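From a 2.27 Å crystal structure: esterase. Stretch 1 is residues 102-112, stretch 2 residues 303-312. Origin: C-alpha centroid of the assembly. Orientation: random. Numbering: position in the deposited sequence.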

# COMPACT_ATOMS: atom_id res chain seq x y z
N ARG A 102 15.74 -5.71 -13.14
CA ARG A 102 15.22 -4.38 -12.86
C ARG A 102 14.69 -4.29 -11.42
O ARG A 102 15.10 -3.45 -10.61
CB ARG A 102 14.13 -4.03 -13.89
CG ARG A 102 13.34 -2.75 -13.60
CD ARG A 102 14.14 -1.51 -13.87
NE ARG A 102 14.50 -1.44 -15.30
CZ ARG A 102 15.12 -0.41 -15.87
NH1 ARG A 102 15.44 0.66 -15.17
NH2 ARG A 102 15.39 -0.46 -17.16
N THR A 103 13.79 -5.22 -11.09
CA THR A 103 13.18 -5.27 -9.78
C THR A 103 14.22 -5.38 -8.66
O THR A 103 14.17 -4.65 -7.66
CB THR A 103 12.22 -6.47 -9.71
OG1 THR A 103 11.19 -6.31 -10.70
CG2 THR A 103 11.61 -6.57 -8.31
N VAL A 104 15.17 -6.29 -8.85
CA VAL A 104 16.20 -6.58 -7.85
C VAL A 104 17.17 -5.41 -7.66
O VAL A 104 17.47 -5.02 -6.53
CB VAL A 104 16.97 -7.87 -8.24
CG1 VAL A 104 18.27 -7.97 -7.47
CG2 VAL A 104 16.09 -9.12 -7.99
N TYR A 105 17.63 -4.81 -8.75
CA TYR A 105 18.54 -3.66 -8.62
C TYR A 105 17.85 -2.51 -7.92
O TYR A 105 18.43 -1.88 -6.99
CB TYR A 105 19.08 -3.20 -9.98
CG TYR A 105 20.14 -4.08 -10.61
CD1 TYR A 105 20.27 -5.42 -10.26
CD2 TYR A 105 21.03 -3.57 -11.57
CE1 TYR A 105 21.25 -6.24 -10.86
CE2 TYR A 105 22.01 -4.37 -12.17
CZ TYR A 105 22.11 -5.70 -11.80
OH TYR A 105 23.07 -6.51 -12.38
N GLU A 106 16.59 -2.24 -8.31
CA GLU A 106 15.83 -1.16 -7.65
C GLU A 106 15.60 -1.41 -6.16
O GLU A 106 15.75 -0.52 -5.33
CB GLU A 106 14.47 -0.95 -8.34
CG GLU A 106 14.54 -0.22 -9.69
CD GLU A 106 14.97 1.26 -9.59
OE1 GLU A 106 14.89 1.87 -8.50
OE2 GLU A 106 15.36 1.82 -10.65
N LEU A 107 15.20 -2.63 -5.82
CA LEU A 107 14.99 -3.00 -4.42
C LEU A 107 16.30 -2.85 -3.63
O LEU A 107 16.33 -2.32 -2.53
CB LEU A 107 14.49 -4.44 -4.36
CG LEU A 107 14.14 -5.01 -2.98
CD1 LEU A 107 13.03 -4.19 -2.24
CD2 LEU A 107 13.77 -6.49 -3.10
N THR A 108 17.38 -3.31 -4.23
CA THR A 108 18.70 -3.20 -3.64
C THR A 108 19.02 -1.77 -3.27
O THR A 108 19.39 -1.50 -2.11
CB THR A 108 19.79 -3.71 -4.60
OG1 THR A 108 19.59 -5.11 -4.87
CG2 THR A 108 21.17 -3.46 -4.00
N VAL A 109 18.89 -0.83 -4.22
CA VAL A 109 19.33 0.53 -3.85
C VAL A 109 18.29 1.31 -3.06
O VAL A 109 18.64 2.20 -2.27
CB VAL A 109 19.72 1.37 -5.08
CG1 VAL A 109 20.84 0.66 -5.87
CG2 VAL A 109 18.51 1.59 -5.98
N ARG A 110 17.01 0.98 -3.22
CA ARG A 110 16.00 1.70 -2.46
C ARG A 110 15.99 1.24 -1.00
O ARG A 110 15.84 2.05 -0.11
CB ARG A 110 14.61 1.53 -3.08
CG ARG A 110 14.47 2.22 -4.43
CD ARG A 110 13.04 2.09 -4.94
NE ARG A 110 12.93 2.28 -6.39
CZ ARG A 110 11.82 2.65 -7.02
NH1 ARG A 110 10.71 2.89 -6.32
NH2 ARG A 110 11.81 2.77 -8.34
N ALA A 111 16.17 -0.05 -0.76
CA ALA A 111 16.15 -0.56 0.60
C ALA A 111 17.52 -0.45 1.25
O ALA A 111 17.64 -0.57 2.47
CB ALA A 111 15.67 -2.02 0.62
N ARG A 112 18.55 -0.20 0.43
CA ARG A 112 19.94 -0.23 0.89
C ARG A 112 20.20 -1.55 1.60
O ARG A 112 20.59 -1.59 2.77
CB ARG A 112 20.26 0.97 1.80
CG ARG A 112 20.32 2.28 1.03
CD ARG A 112 20.90 3.44 1.85
NE ARG A 112 22.29 3.19 2.23
CZ ARG A 112 23.33 3.40 1.43
NH1 ARG A 112 23.13 3.87 0.20
NH2 ARG A 112 24.55 3.15 1.85
N GLY A 303 4.57 -0.15 -10.42
CA GLY A 303 5.58 -1.08 -9.91
C GLY A 303 6.53 -0.36 -8.97
O GLY A 303 6.87 -0.85 -7.88
N SER A 304 6.94 0.84 -9.37
CA SER A 304 7.84 1.66 -8.56
C SER A 304 7.19 2.13 -7.26
O SER A 304 7.85 2.15 -6.18
CB SER A 304 8.34 2.86 -9.38
OG SER A 304 9.27 3.62 -8.63
N GLU A 305 5.93 2.53 -7.35
CA GLU A 305 5.24 2.91 -6.11
C GLU A 305 5.23 1.72 -5.15
O GLU A 305 5.53 1.84 -3.96
CB GLU A 305 3.81 3.38 -6.37
CG GLU A 305 3.67 4.49 -7.40
CD GLU A 305 4.38 5.79 -7.02
OE1 GLU A 305 4.56 6.11 -5.81
OE2 GLU A 305 4.80 6.49 -7.97
N ILE A 306 4.93 0.56 -5.69
CA ILE A 306 4.84 -0.66 -4.90
C ILE A 306 6.16 -0.95 -4.25
O ILE A 306 6.19 -1.28 -3.07
CB ILE A 306 4.38 -1.86 -5.75
CG1 ILE A 306 2.89 -1.75 -6.07
CG2 ILE A 306 4.63 -3.20 -5.04
CD1 ILE A 306 2.46 -2.78 -7.16
N LEU A 307 7.26 -0.79 -4.98
CA LEU A 307 8.58 -0.97 -4.36
C LEU A 307 8.85 0.04 -3.23
O LEU A 307 9.45 -0.31 -2.21
CB LEU A 307 9.69 -0.89 -5.40
CG LEU A 307 9.81 -2.11 -6.31
CD1 LEU A 307 11.10 -1.98 -7.08
CD2 LEU A 307 9.82 -3.39 -5.50
N ASP A 308 8.43 1.30 -3.41
CA ASP A 308 8.59 2.27 -2.32
C ASP A 308 7.80 1.84 -1.05
O ASP A 308 8.26 1.99 0.09
CB ASP A 308 8.14 3.66 -2.78
CG ASP A 308 9.13 4.29 -3.78
OD1 ASP A 308 10.31 3.86 -3.84
OD2 ASP A 308 8.70 5.22 -4.52
N HIS A 309 6.61 1.30 -1.28
CA HIS A 309 5.79 0.73 -0.22
C HIS A 309 6.48 -0.43 0.51
O HIS A 309 6.59 -0.43 1.75
CB HIS A 309 4.47 0.28 -0.81
CG HIS A 309 3.51 -0.22 0.20
ND1 HIS A 309 2.26 -0.68 -0.14
CD2 HIS A 309 3.60 -0.31 1.55
CE1 HIS A 309 1.61 -1.03 0.97
NE2 HIS A 309 2.41 -0.82 2.00
N ILE A 310 6.93 -1.41 -0.26
CA ILE A 310 7.66 -2.54 0.28
C ILE A 310 8.85 -2.08 1.12
O ILE A 310 9.10 -2.61 2.20
CB ILE A 310 8.17 -3.48 -0.84
CG1 ILE A 310 6.98 -4.22 -1.48
CG2 ILE A 310 9.17 -4.50 -0.33
CD1 ILE A 310 7.36 -4.94 -2.75
N VAL A 311 9.57 -1.09 0.62
CA VAL A 311 10.72 -0.58 1.34
C VAL A 311 10.31 0.08 2.65
O VAL A 311 10.95 -0.14 3.68
CB VAL A 311 11.51 0.41 0.48
CG1 VAL A 311 12.59 1.13 1.32
CG2 VAL A 311 12.13 -0.34 -0.69
N ALA A 312 9.23 0.87 2.64
CA ALA A 312 8.75 1.48 3.89
C ALA A 312 8.40 0.40 4.93
O ALA A 312 8.72 0.52 6.13
CB ALA A 312 7.54 2.37 3.62

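A single arginine, R110, makes every hydrogen bond and the salt bridge between these two helices. R110 reaches from the first helix to the second and sits as a knob among S304, L307, D308 and V311. Its CA-to-CB bond points toward the partner, and chi2 and chi3 are both t, so the chain is extended and the guanidinium arrives at the far helix.

There R110 NH1 forms a salt bridge with D308 OD1 at 2.7 Å. The hydroxyl of S304 accepts from both terminal nitrogens: R110 NH1 to S304 OG is 2.8 Å and R110 NH2 to S304 OG is 2.7 Å. S304 and D308 are one helical turn apart, on the same side of their helix. Both S304 OG and D308 OD1 lie at the edge of the guanidinium, near its plane. L307 covers one face, with R110 NH1 to L307 CB at 4.0 Å. E106, one turn before R110 on its own helix, also pairs with the group in a salt bridge, R110 NE to E106 OE1 at 2.9 Å.

L307 makes the reciprocal knob. It points toward the first helix and sits among T103, E106, L107 and R110. Its CD1 methyl packs on the aliphatic part of E106, with E106 CB to L307 CD1 at 3.7 Å. A branched apolar side chain suits this buried site.

Further along, the contact is apolar. L107 CD1 lies 4.2 Å from V311 CG2 and 4.3 Å from I310 CG2. A111 CB is 4.1 Å from V311 CG2. The small alanine side chain accompanies a close backbone approach, 5.5 Å between A111 CA and V311 CA, against 6.7 Å between L107 CA and L307 CA.

The axes cross at 43° and come within 9.8 Å of each other. The contact buries 412 Å², counting both sides, and joins segments nearly 200 residues apart in sequence.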